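PDB 2OKX: rhamnosidase B from Bacillus sp., which probably hydrolyses terminal alpha-L-rhamnose residues from glycosides, as a family 78 alpha-L-rhamnosidase. Local coordinates for residues A8-G13 with G110-I115; W23-G28 with A91-H96; M41-A46 with Q71-Y76. One frame throughout, in Å; residues are numbered along the deposited sequence.

Contact 1 (A8-G13 with G110-I115); sequences ASWIWG and GLIAEI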
loop_
_atom_site.group_PDB
_atom_site.type_symbol
_atom_site.label_atom_id
_atom_site.label_comp_id
_atom_site.label_asym_id
_atom_site.label_seq_id
_atom_site.Cartn_x
_atom_site.Cartn_y
_atom_site.Cartn_z
ATOM N N ALA A 8 -29.655 -9.412 -13.730
ATOM C CA ALA A 8 -29.074 -8.202 -14.290
ATOM C C ALA A 8 -27.930 -8.615 -15.201
ATOM O O ALA A 8 -27.462 -9.753 -15.142
ATOM C CB ALA A 8 -28.560 -7.297 -13.173
ATOM N N SER A 9 -27.479 -7.690 -16.038
ATOM C CA SER A 9 -26.396 -7.984 -16.962
ATOM C C SER A 9 -25.216 -7.043 -16.788
ATOM O O SER A 9 -25.387 -5.879 -16.425
ATOM C CB SER A 9 -26.905 -7.884 -18.403
ATOM O OG SER A 9 -28.014 -8.739 -18.610
ATOM N N TRP A 10 -24.015 -7.559 -17.036
ATOM C CA TRP A 10 -22.815 -6.741 -16.963
ATOM C C TRP A 10 -22.940 -5.767 -18.127
ATOM O O TRP A 10 -23.248 -6.178 -19.249
ATOM C CB TRP A 10 -21.554 -7.578 -17.178
ATOM C CG TRP A 10 -21.034 -8.286 -15.975
ATOM C CD1 TRP A 10 -21.264 -9.580 -15.618
ATOM C CD2 TRP A 10 -20.142 -7.748 -14.992
ATOM N NE1 TRP A 10 -20.562 -9.889 -14.475
ATOM C CE2 TRP A 10 -19.866 -8.780 -14.069
ATOM C CE3 TRP A 10 -19.546 -6.494 -14.804
ATOM C CZ2 TRP A 10 -19.015 -8.597 -12.972
ATOM C CZ3 TRP A 10 -18.698 -6.311 -13.711
ATOM C CH2 TRP A 10 -18.443 -7.358 -12.813
ATOM N N ILE A 11 -22.710 -4.487 -17.872
ATOM C CA ILE A 11 -22.800 -3.495 -18.932
ATOM C C ILE A 11 -21.598 -2.565 -18.949
ATOM O O ILE A 11 -20.904 -2.396 -17.944
ATOM C CB ILE A 11 -24.068 -2.626 -18.797
ATOM C CG1 ILE A 11 -24.029 -1.842 -17.483
ATOM C CG2 ILE A 11 -25.309 -3.500 -18.867
ATOM C CD1 ILE A 11 -25.173 -0.851 -17.322
ATOM N N TRP A 12 -21.354 -1.973 -20.109
ATOM C CA TRP A 12 -20.262 -1.031 -20.268
ATOM C C TRP A 12 -20.697 -0.042 -21.342
ATOM O O TRP A 12 -21.876 0.000 -21.702
ATOM C CB TRP A 12 -18.975 -1.754 -20.684
ATOM C CG TRP A 12 -17.756 -0.874 -20.606
ATOM C CD1 TRP A 12 -16.908 -0.548 -21.628
ATOM C CD2 TRP A 12 -17.281 -0.167 -19.450
ATOM N NE1 TRP A 12 -15.939 0.323 -21.183
ATOM C CE2 TRP A 12 -16.144 0.572 -19.850
ATOM C CE3 TRP A 12 -17.705 -0.086 -18.117
ATOM C CZ2 TRP A 12 -15.426 1.384 -18.964
ATOM C CZ3 TRP A 12 -16.989 0.724 -17.233
ATOM C CH2 TRP A 12 -15.862 1.447 -17.664
ATOM N N GLY A 13 -19.760 0.755 -21.837
ATOM C CA GLY A 13 -20.073 1.731 -22.864
ATOM C C GLY A 13 -18.834 2.014 -23.688
ATOM O O GLY A 13 -17.728 1.680 -23.272
ATOM N N GLY A 110 -16.717 -2.738 -16.746
ATOM C CA GLY A 110 -18.019 -3.329 -16.530
ATOM C C GLY A 110 -18.694 -2.993 -15.218
ATOM O O GLY A 110 -18.046 -2.728 -14.204
ATOM N N LEU A 111 -20.021 -3.011 -15.258
ATOM C CA LEU A 111 -20.850 -2.736 -14.099
ATOM C C LEU A 111 -22.059 -3.658 -14.115
ATOM O O LEU A 111 -22.690 -3.849 -15.155
ATOM C CB LEU A 111 -21.341 -1.292 -14.115
ATOM C CG LEU A 111 -22.456 -0.991 -13.103
ATOM C CD1 LEU A 111 -21.911 -1.100 -11.687
ATOM C CD2 LEU A 111 -23.019 0.401 -13.354
ATOM N N ILE A 112 -22.368 -4.240 -12.964
ATOM C CA ILE A 112 -23.531 -5.099 -12.834
ATOM C C ILE A 112 -24.172 -4.773 -11.486
ATOM O O ILE A 112 -23.518 -4.837 -10.442
ATOM C CB ILE A 112 -23.156 -6.602 -12.917
ATOM C CG1 ILE A 112 -24.430 -7.448 -12.912
ATOM C CG2 ILE A 112 -22.237 -6.990 -11.768
ATOM C CD1 ILE A 112 -24.202 -8.905 -13.245
ATOM N N ALA A 113 -25.446 -4.393 -11.522
ATOM C CA ALA A 113 -26.170 -4.034 -10.311
ATOM C C ALA A 113 -27.634 -4.422 -10.412
ATOM O O ALA A 113 -28.229 -4.378 -11.488
ATOM C CB ALA A 113 -26.045 -2.538 -10.053
ATOM N N GLU A 114 -28.215 -4.791 -9.279
ATOM C CA GLU A 114 -29.610 -5.196 -9.247
ATOM C C GLU A 114 -30.243 -4.850 -7.905
ATOM O O GLU A 114 -29.663 -5.119 -6.852
ATOM C CB GLU A 114 -29.707 -6.703 -9.485
ATOM C CG GLU A 114 -31.120 -7.224 -9.692
ATOM C CD GLU A 114 -31.168 -8.737 -9.732
ATOM O OE1 GLU A 114 -30.284 -9.339 -10.374
ATOM O OE2 GLU A 114 -32.092 -9.324 -9.130
ATOM N N ILE A 115 -31.425 -4.242 -7.951
ATOM C CA ILE A 115 -32.152 -3.888 -6.740
ATOM C C ILE A 115 -33.252 -4.924 -6.564
ATOM O O ILE A 115 -34.064 -5.137 -7.465
ATOM C CB ILE A 115 -32.786 -2.488 -6.838
ATOM C CG1 ILE A 115 -31.687 -1.430 -6.945
ATOM C CG2 ILE A 115 -33.658 -2.225 -5.618
ATOM C CD1 ILE A 115 -32.205 -0.014 -7.015
#
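Trp10 and Ile112 make the main apolar meeting between 8-13 and 110-115. CG2 of Ile112 sits over the centre of the six-membered ring of Trp10, 3.7 Å from its centroid and 8° off the ring normal, a CH-pi contact made nearly straight down. CD1 of the same isoleucine reaches the pyrrole side of the indole, 3.8 Å from Trp10 CD1, while its CG1 passes Ala8 CB. The main chain of Gly110 lies at the edge of the indole, its C in the ring plane and 3.6 Å from Trp10 CE3; a CB on Gly110 would run into that same atom. An alanine in place of Trp10 would probably leave Ile112 CG2 without its aromatic surface and open a gap beside Gly110. Backbone bonding is brief: Ile11 and Leu111 form a single antiparallel hydrogen-bonded pair, with Ile11 N 2.8 Å from Leu111 O and Leu111 N 2.9 Å from Ile11 O. CA-H...O contacts from Trp10 CA to Leu111 O and from Gly110 CA to Ile11 O flank it. Among the polar side chains, Glu114 holds its CG anti to the backbone N (chi1 -171°) and runs extended past Ala8 CB; OE1 accepts from Asn7 N, and OE2 forms a salt bridge with Arg4 and a hydrogen bond with Thr121. The pair bridges the two facing sheets of a beta sandwich: strand 9-12, at one edge of the antiparallel sheet, is hydrogen-bonded to strand 174-181, whereas strand 110-117 lies between 41-47 and 120-124 of the mixed one, and Leu111 packs on Phe26, Val92 and Val94 of the facing sheet.

Contact 2 (W23-G28 with A91-H96); sequences WRCFRG and AVLVLH
Trp23 lies beside Leu95, both side chains pointing the same way from a non-hydrogen-bonded pair of the antiparallel strands. Its CB meets Leu93 CD1 at 4.1 Å. Beyond it, CG stands anti to the carbonyl carbon (chi1 -67°), and the five-membered ring lies against Leu95: CD1 lies near both CB and CG of the leucine, NE1 is 3.5 Å from Leu95 CG, and CE2 is 3.6 Å from Leu95 CD2. CG of Leu95 is over the face, offset toward the rim and 17° off the normal, a CH-pi contact; Leu95 CD2 also meets Trp23 CZ2. On the same side of the sheet, Leu93 CD1 also touches Cys25 SG at 4.2 Å. The other side carries Phe26, whose CE1 meets Val94 CG2 at 3.9 Å. Four backbone hydrogen bonds, two each in the pairs Arg24-Val94 and Phe26-Val92, fix the register, and the bond from Val94 N to Arg24 O is nearly straight at 173°. Arg24 turns its tip elsewhere, to Glu22 and Thr131, and makes a cation-pi contact with Trp12. Strands 22-31 and 87-96 are central in an antiparallel sheet, flanked by 130-133, where Phe26 touches Thr131, and by 49-54, where Leu93 touches Val51.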
loop_
_atom_site.group_PDB
_atom_site.type_symbol
_atom_site.label_atom_id
_atom_site.label_comp_id
_atom_site.label_asym_id
_atom_site.label_seq_id
_atom_site.Cartn_x
_atom_site.Cartn_y
_atom_site.Cartn_z
ATOM N N TRP A 23 -12.846 6.752 -16.503
ATOM C CA TRP A 23 -13.914 6.842 -15.515
ATOM C C TRP A 23 -15.217 7.008 -16.296
ATOM O O TRP A 23 -15.375 7.953 -17.066
ATOM C CB TRP A 23 -13.667 8.034 -14.582
ATOM C CG TRP A 23 -12.451 7.848 -13.703
ATOM C CD1 TRP A 23 -11.549 6.819 -13.753
ATOM C CD2 TRP A 23 -12.016 8.710 -12.643
ATOM N NE1 TRP A 23 -10.582 6.987 -12.790
ATOM C CE2 TRP A 23 -10.844 8.138 -12.095
ATOM C CE3 TRP A 23 -12.502 9.908 -12.101
ATOM C CZ2 TRP A 23 -10.148 8.726 -11.030
ATOM C CZ3 TRP A 23 -11.809 10.492 -11.040
ATOM C CH2 TRP A 23 -10.646 9.899 -10.518
ATOM N N ARG A 24 -16.141 6.073 -16.105
ATOM C CA ARG A 24 -17.408 6.096 -16.826
ATOM C C ARG A 24 -18.636 6.146 -15.921
ATOM O O ARG A 24 -18.711 5.441 -14.916
ATOM C CB ARG A 24 -17.474 4.870 -17.741
ATOM C CG ARG A 24 -18.787 4.669 -18.479
ATOM C CD ARG A 24 -18.646 3.544 -19.502
ATOM N NE ARG A 24 -17.795 3.941 -20.621
ATOM C CZ ARG A 24 -18.178 4.753 -21.602
ATOM N NH1 ARG A 24 -19.406 5.257 -21.614
ATOM N NH2 ARG A 24 -17.330 5.068 -22.573
ATOM N N CYS A 25 -19.598 6.985 -16.302
ATOM C CA CYS A 25 -20.839 7.162 -15.553
ATOM C C CYS A 25 -21.971 6.294 -16.086
ATOM O O CYS A 25 -22.073 6.055 -17.289
ATOM C CB CYS A 25 -21.293 8.622 -15.620
ATOM S SG CYS A 25 -20.074 9.841 -15.097
ATOM N N PHE A 26 -22.826 5.833 -15.176
ATOM C CA PHE A 26 -23.983 5.023 -15.536
ATOM C C PHE A 26 -25.201 5.542 -14.780
ATOM O O PHE A 26 -25.096 5.946 -13.620
ATOM C CB PHE A 26 -23.763 3.547 -15.188
ATOM C CG PHE A 26 -22.690 2.880 -16.003
ATOM C CD1 PHE A 26 -21.356 2.941 -15.609
ATOM C CD2 PHE A 26 -23.015 2.200 -17.173
ATOM C CE1 PHE A 26 -20.361 2.334 -16.369
ATOM C CE2 PHE A 26 -22.029 1.588 -17.942
ATOM C CZ PHE A 26 -20.699 1.656 -17.540
ATOM N N ARG A 27 -26.352 5.543 -15.447
ATOM C CA ARG A 27 -27.597 5.998 -14.844
ATOM C C ARG A 27 -28.727 5.032 -15.164
ATOM O O ARG A 27 -28.879 4.584 -16.302
ATOM C CB ARG A 27 -27.973 7.398 -15.343
ATOM C CG ARG A 27 -27.159 8.536 -14.729
ATOM C CD ARG A 27 -27.522 9.868 -15.366
ATOM N NE ARG A 27 -28.942 10.176 -15.220
ATOM C CZ ARG A 27 -29.489 10.710 -14.134
ATOM N NH1 ARG A 27 -28.736 11.009 -13.082
ATOM N NH2 ARG A 27 -30.796 10.939 -14.095
ATOM N N GLY A 28 -29.511 4.708 -14.144
ATOM C CA GLY A 28 -30.631 3.807 -14.314
ATOM C C GLY A 28 -31.761 4.273 -13.420
ATOM O O GLY A 28 -31.530 4.666 -12.278
ATOM N N ALA A 91 -27.235 5.920 -9.846
ATOM C CA ALA A 91 -26.122 6.466 -10.613
ATOM C C ALA A 91 -24.830 5.838 -10.122
ATOM O O ALA A 91 -24.628 5.668 -8.918
ATOM C CB ALA A 91 -26.064 7.974 -10.451
ATOM N N VAL A 92 -23.952 5.490 -11.053
ATOM C CA VAL A 92 -22.695 4.865 -10.681
ATOM C C VAL A 92 -21.519 5.407 -11.470
ATOM O O VAL A 92 -21.626 5.672 -12.671
ATOM C CB VAL A 92 -22.732 3.338 -10.909
ATOM C CG1 VAL A 92 -21.441 2.709 -10.394
ATOM C CG2 VAL A 92 -23.950 2.725 -10.232
ATOM N N LEU A 93 -20.399 5.582 -10.780
ATOM C CA LEU A 93 -19.170 6.029 -11.412
ATOM C C LEU A 93 -18.275 4.803 -11.361
ATOM O O LEU A 93 -18.015 4.272 -10.284
ATOM C CB LEU A 93 -18.510 7.163 -10.626
ATOM C CG LEU A 93 -17.110 7.529 -11.142
ATOM C CD1 LEU A 93 -17.233 8.178 -12.512
ATOM C CD2 LEU A 93 -16.418 8.477 -10.171
ATOM N N VAL A 94 -17.827 4.331 -12.517
ATOM C CA VAL A 94 -16.959 3.167 -12.542
ATOM C C VAL A 94 -15.584 3.569 -13.054
ATOM O O VAL A 94 -15.460 4.196 -14.107
ATOM C CB VAL A 94 -17.531 2.041 -13.444
ATOM C CG1 VAL A 94 -16.545 0.880 -13.519
ATOM C CG2 VAL A 94 -18.867 1.556 -12.892
ATOM N N LEU A 95 -14.556 3.235 -12.282
ATOM C CA LEU A 95 -13.185 3.534 -12.673
ATOM C C LEU A 95 -12.616 2.248 -13.255
ATOM O O LEU A 95 -12.593 1.226 -12.574
ATOM C CB LEU A 95 -12.333 3.936 -11.461
ATOM C CG LEU A 95 -12.637 5.189 -10.635
ATOM C CD1 LEU A 95 -13.898 4.973 -9.798
ATOM C CD2 LEU A 95 -11.448 5.483 -9.728
ATOM N N HIS A 96 -12.198 2.273 -14.516
ATOM C CA HIS A 96 -11.600 1.077 -15.099
ATOM C C HIS A 96 -10.136 1.378 -15.369
ATOM O O HIS A 96 -9.816 2.269 -16.146
ATOM C CB HIS A 96 -12.277 0.666 -16.405
ATOM C CG HIS A 96 -11.725 -0.603 -16.969
ATOM N ND1 HIS A 96 -11.965 -1.833 -16.392
ATOM C CD2 HIS A 96 -10.845 -0.823 -17.973
ATOM C CE1 HIS A 96 -11.250 -2.753 -17.013
ATOM N NE2 HIS A 96 -10.561 -2.167 -17.976
#

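Contact 3 (M41-A46 with Q71-Y76); sequences MLHITA and QFYDSY
His43 and Ser75 meet at the edge of the imidazole: ND1 lies 2.7 Å from Ser75 OG, which sits in the ring plane, and either atom could be the donor. The second polar group centres on Thr45 OG1, which stands anti to its backbone N (chi1 -169°). It donates to Phe72 O at 2.7 Å, from above the carbonyl plane, and accepts from Gln71 NE2 at 3.2 Å. That second bond is straight, 168° at the hydrogen, with the hydroxyl in the amide plane of Gln71. One bond given and one received thus grip OG1. One water takes a further bond from Gln71 NE2 and donates to Ala46 O, bridging the two strands near Ala46 and Gln71. On the opposite side of the sheet from His43, Ile44 CG2 touches Tyr76 CE1 at 3.9 Å, in an apolar contact at the ring's edge. Met41, its chain bent at chi2 and chi3, brings CE to 3.8 Å from Ser75 O. Behind these side chains, Leu42-Tyr76 and Ile44-Asp74 are hydrogen-bonded antiparallel pairs, and the bond from Asp74 N to Ile44 O is short at 2.6 Å. In the next shell, Tyr50 OH hydrogen-bonds both Asp74 OD2 and Tyr76 OH, while Arg193 forms a salt bridge with Asp74 OD1; Tyr76 also stacks on Phe197. Strands 41-47 and 70-77 are neighbours in a mixed sheet, with 110-117 beyond the first and the parallel strand 189-192 beyond the second; Leu42, Ile44 and Tyr76 face strand 49-54 of the other sheet.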
loop_
_atom_site.group_PDB
_atom_site.type_symbol
_atom_site.label_atom_id
_atom_site.label_comp_id
_atom_site.label_asym_id
_atom_site.label_seq_id
_atom_site.Cartn_x
_atom_site.Cartn_y
_atom_site.Cartn_z
ATOM N N MET A 41 -32.656 -4.403 -1.200
ATOM C CA MET A 41 -31.224 -4.623 -1.333
ATOM C C MET A 41 -30.704 -4.290 -2.728
ATOM O O MET A 41 -31.355 -4.579 -3.735
ATOM C CB MET A 41 -30.878 -6.081 -1.010
ATOM C CG MET A 41 -31.260 -6.533 0.393
ATOM S SD MET A 41 -30.532 -5.494 1.685
ATOM C CE MET A 41 -28.803 -6.018 1.610
ATOM N N LEU A 42 -29.526 -3.676 -2.772
ATOM C CA LEU A 42 -28.884 -3.321 -4.029
ATOM C C LEU A 42 -27.561 -4.078 -4.063
ATOM O O LEU A 42 -26.640 -3.782 -3.297
ATOM C CB LEU A 42 -28.643 -1.811 -4.106
ATOM C CG LEU A 42 -28.229 -1.240 -5.465
ATOM C CD1 LEU A 42 -28.387 0.273 -5.461
ATOM C CD2 LEU A 42 -26.789 -1.630 -5.780
ATOM N N HIS A 43 -27.488 -5.072 -4.943
ATOM C CA HIS A 43 -26.302 -5.904 -5.100
ATOM C C HIS A 43 -25.494 -5.352 -6.263
ATOM O O HIS A 43 -26.031 -5.129 -7.347
ATOM C CB HIS A 43 -26.728 -7.341 -5.381
ATOM C CG HIS A 43 -27.728 -7.868 -4.399
ATOM N ND1 HIS A 43 -27.385 -8.266 -3.124
ATOM C CD2 HIS A 43 -29.066 -8.053 -4.504
ATOM C CE1 HIS A 43 -28.467 -8.677 -2.487
ATOM N NE2 HIS A 43 -29.501 -8.559 -3.303
ATOM N N ILE A 44 -24.199 -5.148 -6.048
ATOM C CA ILE A 44 -23.367 -4.559 -7.085
ATOM C C ILE A 44 -21.879 -4.895 -7.025
ATOM O O ILE A 44 -21.325 -5.185 -5.963
ATOM C CB ILE A 44 -23.504 -3.015 -7.037
ATOM C CG1 ILE A 44 -22.570 -2.350 -8.051
ATOM C CG2 ILE A 44 -23.183 -2.515 -5.627
ATOM C CD1 ILE A 44 -22.682 -0.829 -8.071
ATOM N N THR A 45 -21.252 -4.866 -8.194
ATOM C CA THR A 45 -19.818 -5.075 -8.326
ATOM C C THR A 45 -19.436 -4.414 -9.640
ATOM O O THR A 45 -20.299 -4.122 -10.467
ATOM C CB THR A 45 -19.415 -6.568 -8.331
ATOM O OG1 THR A 45 -17.990 -6.664 -8.198
ATOM C CG2 THR A 45 -19.833 -7.249 -9.627
ATOM N N ALA A 46 -18.152 -4.143 -9.824
ATOM C CA ALA A 46 -17.704 -3.501 -11.045
ATOM C C ALA A 46 -16.233 -3.782 -11.296
ATOM O O ALA A 46 -15.536 -4.328 -10.444
ATOM C CB ALA A 46 -17.938 -2.003 -10.964
ATOM N N GLN A 71 -15.068 -12.744 -8.235
ATOM C CA GLN A 71 -15.363 -11.318 -8.162
ATOM C C GLN A 71 -16.359 -11.013 -7.043
ATOM O O GLN A 71 -17.519 -11.424 -7.101
ATOM C CB GLN A 71 -15.924 -10.861 -9.512
ATOM C CG GLN A 71 -16.174 -9.370 -9.662
ATOM C CD GLN A 71 -14.904 -8.550 -9.624
ATOM O OE1 GLN A 71 -13.847 -9.002 -10.060
ATOM N NE2 GLN A 71 -15.004 -7.326 -9.116
ATOM N N PHE A 72 -15.900 -10.282 -6.032
ATOM C CA PHE A 72 -16.729 -9.918 -4.884
ATOM C C PHE A 72 -17.761 -8.836 -5.200
ATOM O O PHE A 72 -17.448 -7.830 -5.841
ATOM C CB PHE A 72 -15.834 -9.438 -3.738
ATOM C CG PHE A 72 -15.141 -10.547 -2.996
ATOM C CD1 PHE A 72 -15.830 -11.317 -2.068
ATOM C CD2 PHE A 72 -13.790 -10.807 -3.212
ATOM C CE1 PHE A 72 -15.183 -12.335 -1.355
ATOM C CE2 PHE A 72 -13.135 -11.820 -2.507
ATOM C CZ PHE A 72 -13.835 -12.584 -1.574
ATOM N N TYR A 73 -18.995 -9.040 -4.746
ATOM C CA TYR A 73 -20.046 -8.054 -4.973
ATOM C C TYR A 73 -20.605 -7.576 -3.640
ATOM O O TYR A 73 -20.644 -8.328 -2.664
ATOM C CB TYR A 73 -21.165 -8.634 -5.852
ATOM C CG TYR A 73 -21.958 -9.760 -5.231
ATOM C CD1 TYR A 73 -23.059 -9.500 -4.415
ATOM C CD2 TYR A 73 -21.619 -11.092 -5.476
ATOM C CE1 TYR A 73 -23.807 -10.544 -3.859
ATOM C CE2 TYR A 73 -22.356 -12.136 -4.926
ATOM C CZ TYR A 73 -23.447 -11.858 -4.119
ATOM O OH TYR A 73 -24.174 -12.895 -3.576
ATOM N N ASP A 74 -21.043 -6.322 -3.610
ATOM C CA ASP A 74 -21.580 -5.719 -2.396
ATOM C C ASP A 74 -23.100 -5.670 -2.393
ATOM O O ASP A 74 -23.723 -5.547 -3.446
ATOM C CB ASP A 74 -21.029 -4.301 -2.241
ATOM C CG ASP A 74 -19.519 -4.266 -2.278
ATOM O OD1 ASP A 74 -18.896 -5.087 -1.578
ATOM O OD2 ASP A 74 -18.956 -3.425 -3.003
ATOM N N SER A 75 -23.685 -5.761 -1.202
ATOM C CA SER A 75 -25.135 -5.716 -1.042
ATOM C C SER A 75 -25.502 -4.634 -0.031
ATOM O O SER A 75 -25.217 -4.769 1.157
ATOM C CB SER A 75 -25.662 -7.070 -0.553
ATOM O OG SER A 75 -25.296 -8.120 -1.431
ATOM N N TYR A 76 -26.133 -3.565 -0.509
ATOM C CA TYR A 76 -26.539 -2.460 0.358
ATOM C C TYR A 76 -28.031 -2.427 0.636
ATOM O O TYR A 76 -28.841 -2.701 -0.249
ATOM C CB TYR A 76 -26.195 -1.107 -0.264
ATOM C CG TYR A 76 -24.737 -0.865 -0.548
ATOM C CD1 TYR A 76 -24.133 -1.381 -1.695
ATOM C CD2 TYR A 76 -23.963 -0.097 0.319
ATOM C CE1 TYR A 76 -22.792 -1.134 -1.973
ATOM C CE2 TYR A 76 -22.622 0.157 0.051
ATOM C CZ TYR A 76 -22.041 -0.365 -1.095
ATOM O OH TYR A 76 -20.711 -0.129 -1.353
HETATM O O HOH W 1 -12.736 -5.398 -9.481
#

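How the contacts relate
From the N terminus, 8-13 comes first, but its partner 110-115 is met last, so contact 1 closes the longest loop. Within it, 23-28 returns to 91-96 in contact 2, and within that 41-46 returns to 71-76 in contact 3: three loops, one inside another, with no crossing. Contact 2 lies in the antiparallel sheet and contact 3 in the mixed one, while contact 1 joins an edge strand of the former to an inner strand of the latter. Strand 110-117 also pairs with 41-47 through backbone bonds such as His43 to Glu114, which joins contacts 1 and 3. Contacts 2 and 3 each hold one layer of the N-terminal beta domain together, and contact 1 joins the layers.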